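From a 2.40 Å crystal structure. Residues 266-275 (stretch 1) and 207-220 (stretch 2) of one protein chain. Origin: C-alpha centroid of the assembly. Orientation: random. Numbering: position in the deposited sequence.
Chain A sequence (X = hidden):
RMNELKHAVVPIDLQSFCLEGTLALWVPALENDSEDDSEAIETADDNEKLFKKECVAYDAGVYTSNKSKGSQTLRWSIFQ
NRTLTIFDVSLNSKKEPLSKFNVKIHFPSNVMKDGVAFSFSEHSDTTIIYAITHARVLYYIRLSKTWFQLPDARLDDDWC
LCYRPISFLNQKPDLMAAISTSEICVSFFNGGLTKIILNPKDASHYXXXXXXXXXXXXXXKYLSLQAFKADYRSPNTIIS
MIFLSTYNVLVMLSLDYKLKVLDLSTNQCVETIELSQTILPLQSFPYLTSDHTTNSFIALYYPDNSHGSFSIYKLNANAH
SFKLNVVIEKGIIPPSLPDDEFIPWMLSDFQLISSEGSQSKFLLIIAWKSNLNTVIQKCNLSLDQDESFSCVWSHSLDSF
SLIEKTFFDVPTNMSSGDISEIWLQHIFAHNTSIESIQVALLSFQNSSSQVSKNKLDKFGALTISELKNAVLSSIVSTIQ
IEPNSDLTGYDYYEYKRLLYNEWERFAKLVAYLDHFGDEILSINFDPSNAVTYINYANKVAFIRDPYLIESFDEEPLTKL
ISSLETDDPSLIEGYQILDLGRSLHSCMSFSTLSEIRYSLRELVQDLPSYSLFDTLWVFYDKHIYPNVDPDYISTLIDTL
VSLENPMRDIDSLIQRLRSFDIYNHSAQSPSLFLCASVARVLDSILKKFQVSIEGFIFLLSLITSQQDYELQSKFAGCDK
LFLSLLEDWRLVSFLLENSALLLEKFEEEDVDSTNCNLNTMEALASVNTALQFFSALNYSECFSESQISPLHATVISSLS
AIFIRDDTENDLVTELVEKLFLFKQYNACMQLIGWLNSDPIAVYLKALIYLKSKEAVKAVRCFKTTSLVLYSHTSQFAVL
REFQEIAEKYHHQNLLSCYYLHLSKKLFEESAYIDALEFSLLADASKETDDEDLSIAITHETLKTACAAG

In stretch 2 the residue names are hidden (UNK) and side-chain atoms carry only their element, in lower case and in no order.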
# COMPACT_ATOMS: atom_id res chain seq x y z
N THR A 266 -30.29 10.74 47.69
CA THR A 266 -30.38 11.52 48.93
C THR A 266 -29.12 12.35 49.24
O THR A 266 -29.12 13.12 50.21
CB THR A 266 -30.71 10.61 50.13
OG1 THR A 266 -29.75 9.56 50.23
CG2 THR A 266 -32.10 10.00 49.97
N ASN A 267 -28.07 12.18 48.43
CA ASN A 267 -26.76 12.85 48.63
C ASN A 267 -26.05 12.55 49.95
O ASN A 267 -25.19 13.32 50.39
CB ASN A 267 -26.85 14.36 48.39
CG ASN A 267 -27.00 14.72 46.92
OD1 ASN A 267 -27.02 13.85 46.05
ND2 ASN A 267 -27.09 16.02 46.64
N GLN A 268 -26.42 11.43 50.57
CA GLN A 268 -25.81 11.02 51.83
C GLN A 268 -24.88 9.83 51.61
O GLN A 268 -25.07 9.05 50.67
CB GLN A 268 -26.89 10.64 52.86
CG GLN A 268 -27.98 11.69 53.09
CD GLN A 268 -27.46 12.98 53.71
OE1 GLN A 268 -26.64 12.96 54.63
NE2 GLN A 268 -27.95 14.11 53.22
N CYS A 269 -23.86 9.71 52.46
CA CYS A 269 -23.04 8.51 52.48
C CYS A 269 -23.76 7.42 53.25
O CYS A 269 -24.17 7.63 54.40
CB CYS A 269 -21.68 8.79 53.11
SG CYS A 269 -20.60 7.34 53.17
N VAL A 270 -23.92 6.26 52.62
CA VAL A 270 -24.69 5.16 53.17
C VAL A 270 -23.77 4.12 53.81
O VAL A 270 -24.16 3.44 54.76
CB VAL A 270 -25.55 4.44 52.10
CG1 VAL A 270 -26.75 3.77 52.75
CG2 VAL A 270 -26.01 5.41 51.03
N GLU A 271 -22.56 4.01 53.27
CA GLU A 271 -21.63 2.98 53.71
C GLU A 271 -20.19 3.43 53.52
O GLU A 271 -19.86 4.10 52.55
CB GLU A 271 -21.89 1.67 52.96
CG GLU A 271 -21.90 0.44 53.84
CD GLU A 271 -20.61 -0.36 53.79
OE1 GLU A 271 -19.55 0.24 53.53
OE2 GLU A 271 -20.67 -1.58 54.01
N THR A 272 -19.35 3.06 54.48
CA THR A 272 -17.94 3.43 54.47
C THR A 272 -17.14 2.26 55.02
O THR A 272 -17.58 1.60 55.96
CB THR A 272 -17.68 4.66 55.37
OG1 THR A 272 -18.76 5.60 55.21
CG2 THR A 272 -16.37 5.33 55.01
N ILE A 273 -15.99 2.00 54.41
CA ILE A 273 -15.07 0.97 54.91
C ILE A 273 -13.66 1.52 54.94
O ILE A 273 -13.17 2.03 53.94
CB ILE A 273 -15.09 -0.30 54.03
CG1 ILE A 273 -16.50 -0.85 53.88
CG2 ILE A 273 -14.15 -1.36 54.60
CD1 ILE A 273 -16.66 -1.82 52.73
N GLU A 274 -13.01 1.42 56.09
CA GLU A 274 -11.59 1.73 56.19
C GLU A 274 -10.78 0.57 55.64
O GLU A 274 -10.98 -0.58 56.03
CB GLU A 274 -11.17 2.06 57.63
CG GLU A 274 -9.69 2.37 57.79
CD GLU A 274 -9.38 3.20 59.02
OE1 GLU A 274 -9.80 2.82 60.13
OE2 GLU A 274 -8.69 4.24 58.87
N LEU A 275 -9.88 0.87 54.71
CA LEU A 275 -8.98 -0.12 54.14
C LEU A 275 -7.63 -0.05 54.84
O LEU A 275 -7.39 0.84 55.66
CB LEU A 275 -8.81 0.12 52.63
CG LEU A 275 -10.05 0.38 51.78
CD1 LEU A 275 -9.66 0.96 50.43
CD2 LEU A 275 -10.91 -0.87 51.62
N UNK A 207 -25.88 24.28 42.14
CA UNK A 207 -25.02 23.25 42.73
C UNK A 207 -25.67 22.60 43.95
O UNK A 207 -26.66 23.10 44.48
o UNK A 207 -20.87 23.88 42.39
c UNK A 207 -21.55 24.91 42.24
c UNK A 207 -23.65 23.81 43.11
c UNK A 207 -23.05 24.77 42.09
o UNK A 207 -21.05 26.06 42.19
N UNK A 208 -25.10 21.48 44.38
CA UNK A 208 -25.43 20.87 45.67
C UNK A 208 -24.14 20.51 46.40
O UNK A 208 -23.32 19.75 45.89
c UNK A 208 -28.66 18.73 45.03
c UNK A 208 -27.78 19.96 45.16
o UNK A 208 -28.19 17.64 44.70
n UNK A 208 -29.95 18.90 45.27
c UNK A 208 -26.33 19.64 45.51
N UNK A 209 -23.97 21.10 47.58
CA UNK A 209 -22.83 20.83 48.45
C UNK A 209 -23.01 19.47 49.05
O UNK A 209 -24.02 19.20 49.70
n UNK A 209 -20.75 23.38 49.66
c UNK A 209 -19.52 23.41 50.21
c UNK A 209 -22.77 21.89 49.55
c UNK A 209 -21.37 22.23 50.01
c UNK A 209 -20.47 21.53 50.81
n UNK A 209 -19.35 22.28 50.92
N UNK A 210 -22.05 18.58 48.81
CA UNK A 210 -22.11 17.22 49.37
C UNK A 210 -21.15 17.11 50.55
O UNK A 210 -19.97 17.44 50.45
c UNK A 210 -22.98 16.11 47.27
c UNK A 210 -21.84 16.14 48.29
c UNK A 210 -21.67 14.77 48.94
c UNK A 210 -22.70 15.28 46.04
N UNK A 211 -21.69 16.63 51.68
CA UNK A 211 -21.02 16.73 52.97
C UNK A 211 -20.18 15.51 53.36
O UNK A 211 -19.61 15.48 54.46
o UNK A 211 -23.94 18.48 53.81
c UNK A 211 -22.69 18.40 53.90
c UNK A 211 -22.05 17.03 54.07
o UNK A 211 -21.94 19.40 53.85
N UNK A 212 -20.08 14.53 52.46
CA UNK A 212 -19.36 13.27 52.72
C UNK A 212 -19.74 12.68 54.08
O UNK A 212 -18.87 12.37 54.90
c UNK A 212 -17.34 13.52 51.18
o UNK A 212 -16.14 13.81 50.99
o UNK A 212 -18.13 13.26 50.25
c UNK A 212 -17.84 13.47 52.62
N UNK A 213 -21.05 12.53 54.31
CA UNK A 213 -21.60 12.18 55.62
C UNK A 213 -21.42 10.70 56.01
O UNK A 213 -22.39 9.96 56.19
o UNK A 213 -23.83 11.99 54.66
c UNK A 213 -23.08 12.59 55.70
N UNK A 214 -20.16 10.30 56.15
CA UNK A 214 -19.81 8.95 56.60
C UNK A 214 -19.82 8.88 58.13
O UNK A 214 -18.78 8.98 58.78
c UNK A 214 -18.44 8.54 56.04
o UNK A 214 -17.44 9.49 56.36
N UNK A 215 -21.03 8.72 58.68
CA UNK A 215 -21.26 8.68 60.13
C UNK A 215 -20.38 7.64 60.84
O UNK A 215 -19.67 7.95 61.79
c UNK A 215 -22.74 8.40 60.42
c UNK A 215 -23.59 9.64 60.70
c UNK A 215 -23.42 10.81 59.96
o UNK A 215 -25.94 12.99 61.47
c UNK A 215 -24.57 9.61 61.68
c UNK A 215 -24.20 11.93 60.21
c UNK A 215 -25.36 10.73 61.94
c UNK A 215 -25.17 11.88 61.21
N UNK A 216 -20.45 6.40 60.35
CA UNK A 216 -19.65 5.30 60.86
C UNK A 216 -18.92 4.60 59.72
O UNK A 216 -19.37 4.65 58.57
c UNK A 216 -21.31 4.66 62.84
c UNK A 216 -20.53 4.27 61.58
c UNK A 216 -22.31 3.57 63.18
c UNK A 216 -20.38 4.91 64.02
N UNK A 217 -17.80 3.95 60.03
CA UNK A 217 -17.16 3.06 59.07
C UNK A 217 -16.93 1.65 59.62
O UNK A 217 -16.56 1.48 60.78
c UNK A 217 -13.72 5.72 60.82
c UNK A 217 -13.87 3.11 59.89
c UNK A 217 -12.80 4.78 61.25
c UNK A 217 -14.72 5.35 59.93
c UNK A 217 -12.87 3.47 60.79
c UNK A 217 -15.87 3.65 58.46
c UNK A 217 -14.81 4.04 59.46
N UNK A 218 -17.17 0.66 58.76
CA UNK A 218 -16.94 -0.73 59.12
C UNK A 218 -15.47 -1.15 58.91
O UNK A 218 -14.70 -0.45 58.24
o UNK A 218 -17.83 -1.38 56.96
c UNK A 218 -17.89 -1.64 58.34
N UNK A 219 -15.11 -2.29 59.49
CA UNK A 219 -13.73 -2.78 59.52
C UNK A 219 -13.71 -4.29 59.80
O UNK A 219 -14.71 -4.86 60.25
c UNK A 219 -10.85 -1.21 59.44
c UNK A 219 -12.94 -2.02 60.60
c UNK A 219 -10.93 -1.39 61.94
c UNK A 219 -11.41 -1.99 60.62
N UNK A 220 -12.57 -4.92 59.52
CA UNK A 220 -12.33 -6.36 59.74
C UNK A 220 -13.41 -7.24 59.09
O UNK A 220 -13.24 -7.71 57.96
c UNK A 220 -11.88 -9.20 61.47
n UNK A 220 -10.38 -10.53 62.98
c UNK A 220 -10.85 -10.31 61.58
c UNK A 220 -12.20 -6.68 61.24
c UNK A 220 -11.23 -7.82 61.58

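Position 207 carries three carbons, the third bearing two oxygens, and lies out of reach of stretch 1. It is Glu207, whose carboxylate is satisfied elsewhere in the structure. Position 208 also has three carbons, but the last bears one oxygen and one nitrogen; the oxygen accepts a hydrogen bond from Asn267 ND2 at 2.8 Å, as an uncharged amide can, so it is Gln208. At 209 a single carbon leads to a five-membered ring of three carbons and two nitrogens, its CA-to-CB bond away from stretch 1: His209. Position 210 has four carbons, forked at the first, one arm two carbons long; the one-carbon arm lies 4.1 Å from Asn267 O. This is Ile210, whose apolar side chain suits a buried site.

Positions 211 and 212 each show two carbons, the second carrying two oxygens, and neither side chain reaches stretch 1: Asp211 and Asp212. The backbone turns here, and Asp212 has a positive phi of 47°.

Position 213 has one carbon and one oxygen; the oxygen donates to Gln268 OE1 at 3.0 Å and accepts from Cys269 N at 3.2 Å. It is Ser213, whose short hydroxyl can give and receive at once. Position 214 likewise has one carbon and one oxygen, its CB 3.1 Å from Thr272 OG1 and 3.8 Å from Cys269 SG; it is Ser214, small enough for so close a fit. Position 215 has one carbon and a six-carbon ring bearing an oxygen, clear of stretch 1: Tyr215. Position 216 has four carbons, forked at the second, and its side chain makes no contact with stretch 1; it is Leu216.

Position 217 has one carbon and an unsubstituted six-carbon ring. Its CB packs 3.7 Å from Thr272 CB, an apolar contact, and a ring carbon approaches Glu274 OE1 obliquely: Phe217, with CE1 3.2 Å from Glu274 OE1. Position 218 has one carbon and one oxygen; the oxygen donates to Thr272 O at 3.2 Å, beside the bond from its own backbone N to Thr272 O at 3.0 Å. This is Ser218, its hydroxyl near enough to its backbone to share that acceptor. Position 219 has four carbons forked at the second, one terminal carbon 3.8 Å from Glu274 CB: Leu219, which brings a methyl against aliphatic Glu274 CB. Position 220 has four carbons in a row ending in nitrogen, its CA-to-CB bond away from stretch 1: Lys220.

The contact works as local attachments along two segments running in roughly the same direction. An amide pair holds one end, Ser213 bridges Gln268 and Cys269, and a single beta bridge joins Ile273 to Ser218, where Glu274 N gives a weak bond to Ser218 O at 3.3 Å. Packing by Ile210, Ser214, Phe217 and Leu219 complements these polar links.

Stretch 2 (207-220) EQHIDDSSYLFSLK
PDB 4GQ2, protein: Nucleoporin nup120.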